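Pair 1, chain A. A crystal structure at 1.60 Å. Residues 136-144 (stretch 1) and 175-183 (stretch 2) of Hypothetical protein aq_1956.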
# COMPACT_ATOMS: atom_id res chain seq x y z
N VAL A 136 4.59 -12.97 0.05
CA VAL A 136 4.02 -11.64 -0.15
C VAL A 136 5.01 -10.62 0.39
O VAL A 136 5.39 -10.69 1.56
CB VAL A 136 2.64 -11.50 0.54
CG1 VAL A 136 1.96 -10.20 0.14
CG2 VAL A 136 1.75 -12.68 0.15
N ILE A 137 5.43 -9.71 -0.47
CA ILE A 137 6.42 -8.69 -0.11
C ILE A 137 5.74 -7.34 -0.14
O ILE A 137 5.00 -7.03 -1.08
CB ILE A 137 7.60 -8.70 -1.11
CG1 ILE A 137 8.30 -10.06 -1.08
CG2 ILE A 137 8.60 -7.58 -0.79
CD1 ILE A 137 9.25 -10.23 -2.22
N GLY A 138 5.99 -6.52 0.88
CA GLY A 138 5.45 -5.16 0.92
C GLY A 138 6.53 -4.12 1.09
O GLY A 138 7.48 -4.31 1.85
N PHE A 139 6.41 -3.01 0.37
CA PHE A 139 7.31 -1.89 0.56
C PHE A 139 6.51 -0.62 0.28
O PHE A 139 6.18 -0.30 -0.87
CB PHE A 139 8.54 -2.00 -0.37
CG PHE A 139 9.75 -1.23 0.12
CD1 PHE A 139 11.00 -1.86 0.22
CD2 PHE A 139 9.66 0.12 0.47
CE1 PHE A 139 12.13 -1.17 0.66
CE2 PHE A 139 10.79 0.83 0.92
CZ PHE A 139 12.03 0.18 1.01
N GLY A 140 6.14 0.07 1.36
CA GLY A 140 5.29 1.24 1.28
C GLY A 140 6.02 2.56 1.06
O GLY A 140 7.23 2.59 0.80
N GLY A 141 5.27 3.64 1.15
CA GLY A 141 5.83 4.97 0.96
C GLY A 141 6.00 5.35 -0.49
O GLY A 141 5.87 4.51 -1.39
N LEU A 142 6.31 6.62 -0.72
CA LEU A 142 6.59 7.11 -2.07
C LEU A 142 8.02 6.76 -2.43
O LEU A 142 8.96 7.18 -1.76
CB LEU A 142 6.39 8.63 -2.13
CG LEU A 142 6.41 9.22 -3.54
CD1 LEU A 142 5.19 8.79 -4.35
CD2 LEU A 142 6.50 10.73 -3.45
N LEU A 143 8.17 5.96 -3.48
CA LEU A 143 9.51 5.57 -3.94
C LEU A 143 9.95 6.59 -4.98
O LEU A 143 9.20 6.95 -5.89
CB LEU A 143 9.51 4.13 -4.49
CG LEU A 143 8.86 3.10 -3.55
CD1 LEU A 143 9.05 1.68 -4.06
CD2 LEU A 143 9.37 3.24 -2.10
N THR A 144 11.17 7.08 -4.77
CA THR A 144 11.71 8.22 -5.50
C THR A 144 13.15 7.94 -5.87
O THR A 144 13.74 6.95 -5.43
CB THR A 144 11.72 9.51 -4.63
OG1 THR A 144 12.71 9.37 -3.59
CG2 THR A 144 10.35 9.79 -4.01
N ARG A 175 5.75 -18.44 -5.39
CA ARG A 175 5.13 -17.46 -6.26
C ARG A 175 5.13 -16.11 -5.53
O ARG A 175 4.70 -16.02 -4.38
CB ARG A 175 3.71 -17.88 -6.63
CG ARG A 175 3.66 -19.20 -7.39
CD ARG A 175 2.26 -19.75 -7.46
NE ARG A 175 1.37 -18.87 -8.22
CZ ARG A 175 0.07 -19.06 -8.37
NH1 ARG A 175 -0.52 -20.12 -7.83
NH2 ARG A 175 -0.65 -18.20 -9.08
N LEU A 176 5.62 -15.08 -6.20
CA LEU A 176 5.87 -13.81 -5.54
C LEU A 176 4.77 -12.80 -5.83
O LEU A 176 4.45 -12.54 -7.00
CB LEU A 176 7.23 -13.27 -6.00
CG LEU A 176 7.78 -12.01 -5.34
CD1 LEU A 176 7.90 -12.26 -3.85
CD2 LEU A 176 9.13 -11.66 -5.95
N VAL A 177 4.21 -12.23 -4.77
CA VAL A 177 3.26 -11.13 -4.87
C VAL A 177 3.88 -9.93 -4.17
O VAL A 177 4.24 -10.02 -3.00
CB VAL A 177 1.89 -11.47 -4.23
CG1 VAL A 177 0.96 -10.25 -4.25
CG2 VAL A 177 1.24 -12.66 -4.94
N THR A 178 4.03 -8.83 -4.90
CA THR A 178 4.61 -7.61 -4.31
C THR A 178 3.53 -6.55 -4.19
O THR A 178 2.65 -6.44 -5.04
CB THR A 178 5.79 -7.05 -5.15
OG1 THR A 178 5.34 -6.80 -6.48
CG2 THR A 178 6.96 -8.05 -5.18
N ILE A 179 3.57 -5.80 -3.09
CA ILE A 179 2.60 -4.76 -2.83
C ILE A 179 3.36 -3.48 -2.53
O ILE A 179 4.16 -3.45 -1.60
CB ILE A 179 1.68 -5.11 -1.63
CG1 ILE A 179 1.07 -6.51 -1.80
CG2 ILE A 179 0.57 -4.05 -1.48
CD1 ILE A 179 0.34 -7.03 -0.58
N PHE A 180 3.12 -2.45 -3.34
CA PHE A 180 3.81 -1.17 -3.21
C PHE A 180 2.78 -0.06 -3.16
O PHE A 180 1.77 -0.13 -3.85
CB PHE A 180 4.72 -0.89 -4.42
CG PHE A 180 5.74 -1.96 -4.68
CD1 PHE A 180 6.73 -2.26 -3.75
CD2 PHE A 180 5.70 -2.67 -5.88
CE1 PHE A 180 7.67 -3.27 -4.01
CE2 PHE A 180 6.63 -3.66 -6.16
CZ PHE A 180 7.62 -3.96 -5.22
N TYR A 181 3.05 0.97 -2.36
CA TYR A 181 2.25 2.19 -2.48
C TYR A 181 2.47 2.81 -3.87
O TYR A 181 1.52 3.22 -4.54
CB TYR A 181 2.61 3.18 -1.37
CG TYR A 181 1.98 4.53 -1.57
CD1 TYR A 181 0.61 4.72 -1.40
CD2 TYR A 181 2.76 5.64 -1.93
CE1 TYR A 181 0.02 5.97 -1.58
CE2 TYR A 181 2.19 6.90 -2.11
CZ TYR A 181 0.82 7.06 -1.93
OH TYR A 181 0.26 8.29 -2.11
N THR A 182 3.73 2.87 -4.29
CA THR A 182 4.09 3.53 -5.54
C THR A 182 3.96 2.58 -6.73
O THR A 182 4.52 1.48 -6.71
CB THR A 182 5.52 4.07 -5.46
OG1 THR A 182 5.64 4.93 -4.33
CG2 THR A 182 5.88 4.85 -6.71
N PRO A 183 3.21 3.00 -7.77
CA PRO A 183 3.10 2.18 -8.96
C PRO A 183 4.27 2.40 -9.93
O PRO A 183 4.95 3.43 -9.86
CB PRO A 183 1.80 2.67 -9.61
CG PRO A 183 1.74 4.13 -9.25
CD PRO A 183 2.39 4.23 -7.87
O HOH W 1 5.84 1.99 -2.32

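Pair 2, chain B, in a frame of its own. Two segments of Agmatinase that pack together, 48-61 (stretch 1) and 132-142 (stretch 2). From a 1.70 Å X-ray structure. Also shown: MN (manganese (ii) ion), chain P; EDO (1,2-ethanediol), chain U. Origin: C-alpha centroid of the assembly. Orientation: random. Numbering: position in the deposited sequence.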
# COMPACT_ATOMS: atom_id res chain seq x y z
N ASP B 48 -13.10 -17.46 32.79
CA ASP B 48 -11.78 -17.26 33.39
C ASP B 48 -11.09 -15.99 32.89
O ASP B 48 -10.42 -15.28 33.65
CB ASP B 48 -10.86 -18.45 33.08
CG ASP B 48 -11.38 -19.77 33.68
OD1 ASP B 48 -11.80 -19.76 34.84
OD2 ASP B 48 -11.37 -20.80 32.97
N VAL B 49 -11.21 -15.74 31.59
CA VAL B 49 -10.60 -14.55 30.98
C VAL B 49 -11.58 -13.89 30.02
O VAL B 49 -12.19 -14.57 29.18
CB VAL B 49 -9.30 -14.86 30.21
CG1 VAL B 49 -8.68 -13.56 29.71
CG2 VAL B 49 -8.31 -15.65 31.08
N VAL B 50 -11.69 -12.57 30.13
CA VAL B 50 -12.50 -11.77 29.20
C VAL B 50 -11.56 -10.94 28.32
O VAL B 50 -10.80 -10.10 28.82
CB VAL B 50 -13.44 -10.81 29.94
CG1 VAL B 50 -14.14 -9.88 28.95
CG2 VAL B 50 -14.46 -11.63 30.74
N VAL B 51 -11.66 -11.18 27.01
CA VAL B 51 -10.99 -10.32 26.02
C VAL B 51 -11.97 -9.21 25.64
O VAL B 51 -13.14 -9.51 25.34
CB VAL B 51 -10.59 -11.12 24.75
CG1 VAL B 51 -9.88 -10.21 23.73
CG2 VAL B 51 -9.65 -12.25 25.14
N SER B 52 -11.52 -7.95 25.62
CA SER B 52 -12.40 -6.88 25.17
C SER B 52 -11.54 -5.83 24.51
O SER B 52 -10.32 -5.82 24.72
CB SER B 52 -13.20 -6.28 26.34
OG SER B 52 -12.37 -5.53 27.23
N GLY B 53 -12.17 -4.98 23.71
CA GLY B 53 -11.43 -3.89 23.05
C GLY B 53 -11.78 -2.54 23.68
O GLY B 53 -12.90 -2.31 24.15
N VAL B 54 -10.82 -1.62 23.66
CA VAL B 54 -11.09 -0.21 24.02
C VAL B 54 -10.56 0.62 22.85
O VAL B 54 -9.35 0.80 22.73
CB VAL B 54 -10.41 0.25 25.35
CG1 VAL B 54 -10.81 1.69 25.64
CG2 VAL B 54 -10.86 -0.63 26.53
N PRO B 55 -11.45 1.07 21.95
CA PRO B 55 -11.01 1.60 20.64
C PRO B 55 -10.74 3.11 20.70
O PRO B 55 -11.41 3.91 20.03
CB PRO B 55 -12.22 1.31 19.74
CG PRO B 55 -13.39 1.43 20.68
CD PRO B 55 -12.90 0.77 21.96
N LEU B 56 -9.74 3.47 21.48
CA LEU B 56 -9.42 4.89 21.73
C LEU B 56 -8.18 5.31 20.97
O LEU B 56 -7.16 4.60 21.00
CB LEU B 56 -9.14 5.06 23.22
CG LEU B 56 -8.77 6.47 23.70
CD1 LEU B 56 -9.94 7.46 23.55
CD2 LEU B 56 -8.28 6.45 25.16
N ASP B 57 -8.20 6.47 20.32
CA ASP B 57 -6.91 7.06 19.89
C ASP B 57 -6.87 8.58 20.10
O ASP B 57 -6.00 9.27 19.58
CB ASP B 57 -6.48 6.67 18.45
CG ASP B 57 -7.46 7.12 17.39
OD1 ASP B 57 -8.34 7.92 17.70
OD2 ASP B 57 -7.32 6.64 16.24
N LEU B 58 -7.78 9.08 20.92
CA LEU B 58 -7.83 10.52 21.22
C LEU B 58 -6.66 11.03 22.04
O LEU B 58 -6.39 12.22 22.09
CB LEU B 58 -9.17 10.89 21.92
CG LEU B 58 -10.42 10.46 21.15
CD1 LEU B 58 -11.68 10.78 21.95
CD2 LEU B 58 -10.49 11.15 19.78
N ALA B 59 -5.94 10.12 22.70
CA ALA B 59 -4.85 10.53 23.61
C ALA B 59 -3.49 10.47 22.90
O ALA B 59 -2.45 10.78 23.50
CB ALA B 59 -4.83 9.64 24.85
N THR B 60 -3.50 10.14 21.61
CA THR B 60 -2.26 9.96 20.84
C THR B 60 -1.52 11.26 20.55
O THR B 60 -2.13 12.34 20.41
CB THR B 60 -2.47 9.24 19.49
OG1 THR B 60 -3.46 9.94 18.73
CG2 THR B 60 -2.89 7.77 19.65
N THR B 61 -0.20 11.17 20.45
CA THR B 61 0.60 12.38 20.24
C THR B 61 1.16 12.50 18.84
O THR B 61 1.59 13.60 18.44
CB THR B 61 1.79 12.46 21.21
OG1 THR B 61 2.58 11.26 21.10
CG2 THR B 61 1.29 12.60 22.66
N MET B 132 -8.89 -9.80 32.96
CA MET B 132 -9.07 -8.99 31.75
C MET B 132 -7.84 -9.04 30.87
O MET B 132 -6.73 -8.81 31.34
CB MET B 132 -9.37 -7.52 32.08
CG MET B 132 -10.73 -7.33 32.71
SD MET B 132 -11.06 -5.57 33.00
CE MET B 132 -11.24 -4.92 31.34
N LEU B 133 -8.05 -9.39 29.60
CA LEU B 133 -7.03 -9.21 28.56
C LEU B 133 -7.60 -8.17 27.58
O LEU B 133 -8.54 -8.46 26.82
CB LEU B 133 -6.80 -10.55 27.86
CG LEU B 133 -5.76 -10.55 26.74
CD1 LEU B 133 -4.48 -9.87 27.17
CD2 LEU B 133 -5.47 -11.97 26.24
N THR B 134 -7.07 -6.95 27.62
CA THR B 134 -7.70 -5.85 26.90
C THR B 134 -6.88 -5.46 25.67
O THR B 134 -5.66 -5.40 25.74
CB THR B 134 -7.92 -4.66 27.84
OG1 THR B 134 -8.63 -5.11 29.01
CG2 THR B 134 -8.77 -3.56 27.17
N LEU B 135 -7.56 -5.24 24.55
CA LEU B 135 -6.90 -4.87 23.28
C LEU B 135 -7.15 -3.38 23.07
O LEU B 135 -8.30 -2.95 23.08
CB LEU B 135 -7.53 -5.65 22.13
CG LEU B 135 -7.55 -7.18 22.29
CD1 LEU B 135 -8.24 -7.88 21.10
CD2 LEU B 135 -6.12 -7.69 22.51
N GLY B 136 -6.07 -2.62 22.88
CA GLY B 136 -6.17 -1.21 22.57
C GLY B 136 -6.25 -0.96 21.06
O GLY B 136 -6.14 -1.88 20.26
N GLY B 137 -6.40 0.30 20.62
CA GLY B 137 -6.51 1.45 21.50
C GLY B 137 -5.14 1.97 21.92
O GLY B 137 -4.15 1.23 22.02
N ASP B 138 -5.09 3.27 22.17
CA ASP B 138 -3.83 3.89 22.59
C ASP B 138 -3.52 3.62 24.06
O ASP B 138 -4.36 3.11 24.82
CB ASP B 138 -3.75 5.37 22.17
CG ASP B 138 -4.59 6.31 23.07
OD1 ASP B 138 -4.53 6.19 24.32
OD2 ASP B 138 -5.27 7.23 22.51
N HIS B 139 -2.28 3.89 24.45
CA HIS B 139 -1.82 3.47 25.79
C HIS B 139 -2.53 4.13 26.95
O HIS B 139 -2.46 3.63 28.08
CB HIS B 139 -0.30 3.65 25.91
CG HIS B 139 0.38 2.51 26.66
ND1 HIS B 139 1.68 2.21 26.49
CD2 HIS B 139 -0.12 1.60 27.58
CE1 HIS B 139 2.00 1.16 27.25
NE2 HIS B 139 0.89 0.77 27.92
N TYR B 140 -3.20 5.26 26.70
CA TYR B 140 -3.91 5.92 27.79
C TYR B 140 -4.87 4.95 28.49
O TYR B 140 -5.09 5.05 29.71
CB TYR B 140 -4.70 7.14 27.28
CG TYR B 140 -5.51 7.75 28.40
CD1 TYR B 140 -4.93 8.66 29.28
CD2 TYR B 140 -6.85 7.38 28.61
CE1 TYR B 140 -5.66 9.20 30.33
CE2 TYR B 140 -7.59 7.90 29.66
CZ TYR B 140 -6.99 8.83 30.50
OH TYR B 140 -7.71 9.37 31.56
N ILE B 141 -5.43 4.00 27.73
CA ILE B 141 -6.45 3.10 28.33
C ILE B 141 -5.95 2.37 29.57
O ILE B 141 -6.74 2.02 30.47
CB ILE B 141 -7.04 2.09 27.31
CG1 ILE B 141 -6.03 0.97 26.95
CG2 ILE B 141 -7.59 2.84 26.07
CD1 ILE B 141 -6.60 -0.16 26.09
N THR B 142 -4.64 2.14 29.65
CA THR B 142 -4.09 1.37 30.76
C THR B 142 -4.25 2.08 32.13
O THR B 142 -4.36 1.41 33.18
CB THR B 142 -2.64 1.01 30.49
OG1 THR B 142 -2.56 0.33 29.23
CG2 THR B 142 -2.08 0.08 31.61
MN MN P . 3.12 3.57 25.56
C1 EDO U . 4.70 10.61 24.30
O1 EDO U . 4.90 11.86 23.62
C2 EDO U . 5.38 9.51 23.52
O2 EDO U . 4.58 9.34 22.34
O HOH W 2 -10.74 -7.08 28.81
O HOH W 3 4.12 4.73 24.35

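Where do the two contacts differ most sharply? They part just past the strands, at the matched positions Thr A182 and Asp B138, where a polar side chain meets the part of stretch 1 that follows its first strand. In pair 1 the hydroxyl works in both directions: Thr A182 OG1 donates to Gly A141 O at 3.0 Å and accepts from Leu A143 N at 2.9 Å. In pair 2 a carboxylate can only accept: Asp B138 OD2 takes a hydrogen bond from Ala B59 N at 3.0 Å, within the type I turn from Asp B57 to Thr B60, while Asp B138 OD1 takes one from Tyr B140 N in its own stretch at 2.9 Å. Asp B138 N also donates to Leu B56 O at 2.7 Å, so backbone and side chain both fasten this loop.

What backbone do they share? Each is a pair of neighbouring parallel strands, inclined by 19° in pair 1 and 28° in pair 2, and 14 central residues superpose to 1.0 Å. Val A136, Ile A137 and Gly A138 match Val B51, Ser B52 and Gly B53; Val A177, Thr A178 and Ile A179 match Leu B133, Thr B134 and Leu B135. The hydrogen bonds follow the same ladder: Ile A179 N to Ile A137 O and Leu B135 N to Ser B52 O are both 2.8 Å, and the next rung joins Phe A139 N to Ile A179 O at 3.0 Å and Val B54 N to Leu B135 O at 2.9 Å.

How do side chains fill the two faces? On one face the solutions are alike: Val A136 CG1 meets Ile A179 CD1 at 3.6 Å, and Val B51 CG1 meets Leu B135 CD1 at 3.9 Å, beside glycines that add no side chain. On the other, Ile A137 matches the small, polar Ser B52, where water 2 joins Ser B52 OG (2.7 Å) to Thr B134 OG1 (2.9 Å). Further along, Phe A139 CB packs on Phe A180 CD1 at 3.8 Å, whereas Val B54, opposite Gly B136, reaches onward from CG1 to Ile B141 CG2 at 3.4 Å.

How is the exit from the strands closed? In pair 1, water 1 donates to Phe A139 O and Gly A141 O, both at 2.7 Å, and accepts from Thr A182 N at 3.0 Å, bridging the stretches. In pair 2, a cis peptide precedes Gly B137, whose CA approaches Val B54 O at 3.2 Å; a CB there would clash with that oxygen. The matched position in pair 1 carries the large Tyr A181.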